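Local coordinates for uncharacterized protein (Bacteroides ovatus, PDB 4FS7) that is of unknown function but, as an extracellular leucine-rich repeat protein of the BspA type, probably binds other proteins, at residues L128-V133 against G149-G154. Sequence-based numbering, arbitrary orientation. Where two conformers were deposited one is given.
Sequences LKSIGV and GVTVIG
The backbone of K129 and I131 is hydrogen-bonded to T151, V152 and G154 on the next coil of a BspA-type leucine-rich repeat solenoid. The strands 130-131 and 152-153 run parallel, with segment directions 10° apart. Three backbone hydrogen bonds link the two segments. T151 N donates to K129 O at 2.9 Å, I131 N donates to V152 O, and G154 N donates to I131 O at 2.8 Å. The CA hydrogens of V150, S130 and I153 add weaker contacts to the same three carbonyl oxygens. V152 N is buried here and has no partner.

The K129 side chain leaves its backbone pointing away from 149-154. CB and CG have no close partner there. The chain then bends at chi2 (-56°) and chi3 (-69°) and folds back over the neighbouring coil. CD comes 3.4 Å from G149 O, and CE passes the same oxygen more closely. NZ ends 2.8 Å from G149 O and donates to it in the carbonyl plane, on a lone pair. T151 CG2 lies beside NZ, and both residues are exposed.

I131 and I153 lie on the buried face of the sheet, with L128 and V150 packed beside them. L128 and V150 lie side by side and point the same way, with L128 CD2 3.9 Å from V150 CG2. I131 and I153 repeat the arrangement: their CG2 branches, each anti to its own backbone N, meet at 4.1 Å. I153 also touches L169, M173 and L180, while L128 packs on I108 of the preceding coil. That coil continues the sheet through backbone bonds from I108 to S130 and G132.

A water bridges L128 and G149: it donates to L128 O at 2.8 Å and weakly accepts from G149 N.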
ATOM      1  N   LEU A 128       4.437  12.285 -22.008  1.00 13.81           N
ATOM      2  CA  LEU A 128       3.918  10.958 -21.616  1.00 13.11           C
ATOM      3  C   LEU A 128       2.497  11.035 -21.075  1.00 13.11           C
ATOM      4  O   LEU A 128       2.164  11.961 -20.330  1.00 13.96           O
ATOM      5  CB  LEU A 128       4.807  10.337 -20.539  1.00 11.90           C
ATOM      6  CG  LEU A 128       4.682   8.816 -20.315  1.00 12.40           C
ATOM      7  CD1 LEU A 128       5.353   8.055 -21.488  1.00 14.31           C
ATOM      8  CD2 LEU A 128       5.309   8.420 -18.970  1.00 14.26           C
ATOM      9  N   LYS A 129       1.692  10.035 -21.410  1.00 12.28           N
ATOM     10  CA  LYS A 129       0.284   9.999 -21.043  1.00 12.21           C
ATOM     11  C   LYS A 129      -0.091   8.845 -20.109  1.00 12.46           C
ATOM     12  O   LYS A 129      -1.023   8.979 -19.343  1.00 13.47           O
ATOM     13  CB  LYS A 129      -0.585   9.971 -22.286  1.00 15.11           C
ATOM     14  CG  LYS A 129      -0.461  11.234 -23.139  1.00 18.07           C
ATOM     15  CD  LYS A 129      -0.761  12.536 -22.367  1.00 20.37           C
ATOM     16  CE  LYS A 129      -2.255  12.741 -21.948  1.00 26.84           C
ATOM     17  NZ  LYS A 129      -2.503  14.018 -21.111  1.00 23.58           N
ATOM     18  N   SER A 130       0.628   7.736 -20.151  1.00 12.70           N
ATOM     19  CA  SER A 130       0.274   6.613 -19.285  0.50 11.11           C
ATOM     20  C   SER A 130       1.449   5.729 -18.968  1.00 11.37           C
ATOM     21  O   SER A 130       2.414   5.614 -19.729  1.00 11.83           O
ATOM     22  CB  SER A 130      -0.836   5.768 -19.911  0.50 13.49           C
ATOM     23  OG  SER A 130      -0.366   5.088 -21.070  0.50 16.08           O
ATOM     24  N   ILE A 131       1.363   5.133 -17.785  1.00 11.03           N
ATOM     25  CA  ILE A 131       2.337   4.176 -17.273  1.00 10.57           C
ATOM     26  C   ILE A 131       1.570   2.916 -16.893  1.00 10.82           C
ATOM     27  O   ILE A 131       0.603   2.994 -16.134  1.00 12.23           O
ATOM     28  CB  ILE A 131       3.093   4.732 -16.059  1.00 10.59           C
ATOM     29  CG1 ILE A 131       3.930   5.943 -16.467  1.00 11.45           C
ATOM     30  CG2 ILE A 131       3.956   3.646 -15.371  1.00 12.38           C
ATOM     31  CD1 ILE A 131       4.543   6.735 -15.284  1.00 12.41           C
ATOM     32  N   GLY A 132       1.986   1.763 -17.414  1.00 11.80           N
ATOM     33  CA  GLY A 132       1.222   0.547 -17.258  1.00 12.10           C
ATOM     34  C   GLY A 132       1.458  -0.198 -15.963  1.00 10.95           C
ATOM     35  O   GLY A 132       2.294   0.169 -15.154  1.00 11.67           O
ATOM     36  N   VAL A 133       0.709  -1.291 -15.836  1.00 11.67           N
ATOM     37  CA  VAL A 133       0.813  -2.200 -14.692  1.00 11.30           C
ATOM     38  C   VAL A 133       2.258  -2.702 -14.551  1.00 10.90           C
ATOM     39  O   VAL A 133       2.877  -3.159 -15.520  1.00 12.27           O
ATOM     40  CB  VAL A 133      -0.185  -3.341 -14.840  1.00 12.21           C
ATOM     41  CG1 VAL A 133       0.066  -4.444 -13.806  1.00 14.30           C
ATOM     42  CG2 VAL A 133      -1.581  -2.809 -14.724  1.00 14.63           C
ATOM     43  N   GLY A 149       1.040  15.476 -17.525  1.00 13.09           N
ATOM     44  CA  GLY A 149       0.023  14.918 -18.371  1.00 14.26           C
ATOM     45  C   GLY A 149      -0.255  13.448 -18.262  1.00 12.87           C
ATOM     46  O   GLY A 149      -1.100  12.957 -18.995  1.00 14.45           O
ATOM     47  N   VAL A 150       0.479  12.745 -17.395  1.00 12.43           N
ATOM     48  CA  VAL A 150       0.206  11.341 -17.186  1.00 11.72           C
ATOM     49  C   VAL A 150      -1.125  11.203 -16.474  1.00 12.06           C
ATOM     50  O   VAL A 150      -1.278  11.749 -15.361  1.00 14.93           O
ATOM     51  CB  VAL A 150       1.342  10.654 -16.434  1.00 11.68           C
ATOM     52  CG1 VAL A 150       0.901   9.257 -15.960  1.00 13.51           C
ATOM     53  CG2 VAL A 150       2.575  10.605 -17.302  1.00 12.76           C
ATOM     54  N   THR A 151      -2.089  10.512 -17.080  1.00 12.41           N
ATOM     55  CA  THR A 151      -3.436  10.378 -16.547  1.00 13.97           C
ATOM     56  C   THR A 151      -3.713   9.037 -15.885  1.00 13.82           C
ATOM     57  O   THR A 151      -4.714   8.904 -15.181  1.00 16.15           O
ATOM     58  CB  THR A 151      -4.486  10.621 -17.639  1.00 17.05           C
ATOM     59  OG1 THR A 151      -4.328   9.659 -18.678  1.00 19.86           O
ATOM     60  CG2 THR A 151      -4.381  12.049 -18.219  1.00 21.42           C
ATOM     61  N   VAL A 152      -2.862   8.050 -16.126  1.00 13.29           N
ATOM     62  CA  VAL A 152      -2.998   6.707 -15.548  0.50 14.75           C
ATOM     63  C   VAL A 152      -1.644   6.169 -15.156  1.00 13.26           C
ATOM     64  O   VAL A 152      -0.717   6.219 -15.974  1.00 12.26           O
ATOM     65  CB  VAL A 152      -3.542   5.647 -16.503  0.50 17.37           C
ATOM     66  CG1 VAL A 152      -3.971   4.454 -15.644  0.50 16.77           C
ATOM     67  CG2 VAL A 152      -4.676   6.153 -17.355  0.50 18.10           C
ATOM     68  N   ILE A 153      -1.548   5.613 -13.946  1.00 11.39           N
ATOM     69  CA  ILE A 153      -0.412   4.853 -13.521  1.00 10.77           C
ATOM     70  C   ILE A 153      -0.936   3.551 -12.992  1.00 10.79           C
ATOM     71  O   ILE A 153      -1.723   3.532 -12.030  1.00 12.08           O
ATOM     72  CB  ILE A 153       0.462   5.576 -12.468  1.00 11.50           C
ATOM     73  CG1 ILE A 153       0.930   6.942 -12.959  1.00 12.31           C
ATOM     74  CG2 ILE A 153       1.662   4.707 -12.100  1.00 13.57           C
ATOM     75  CD1 ILE A 153       1.620   7.766 -11.864  1.00 15.70           C
ATOM     76  N   GLY A 154      -0.563   2.438 -13.616  1.00 10.35           N
ATOM     77  CA  GLY A 154      -1.157   1.160 -13.296  1.00 11.14           C
ATOM     78  C   GLY A 154      -0.713   0.545 -11.976  1.00 10.11           C
ATOM     79  O   GLY A 154       0.272   0.934 -11.355  1.00 10.38           O
TER
HETATM   80  O   HOH W   1       2.736  14.646 -19.761  1.00 18.27           O
HETATM   81  O   HOH W   2      -3.535   8.209 -21.029  1.00 32.23           O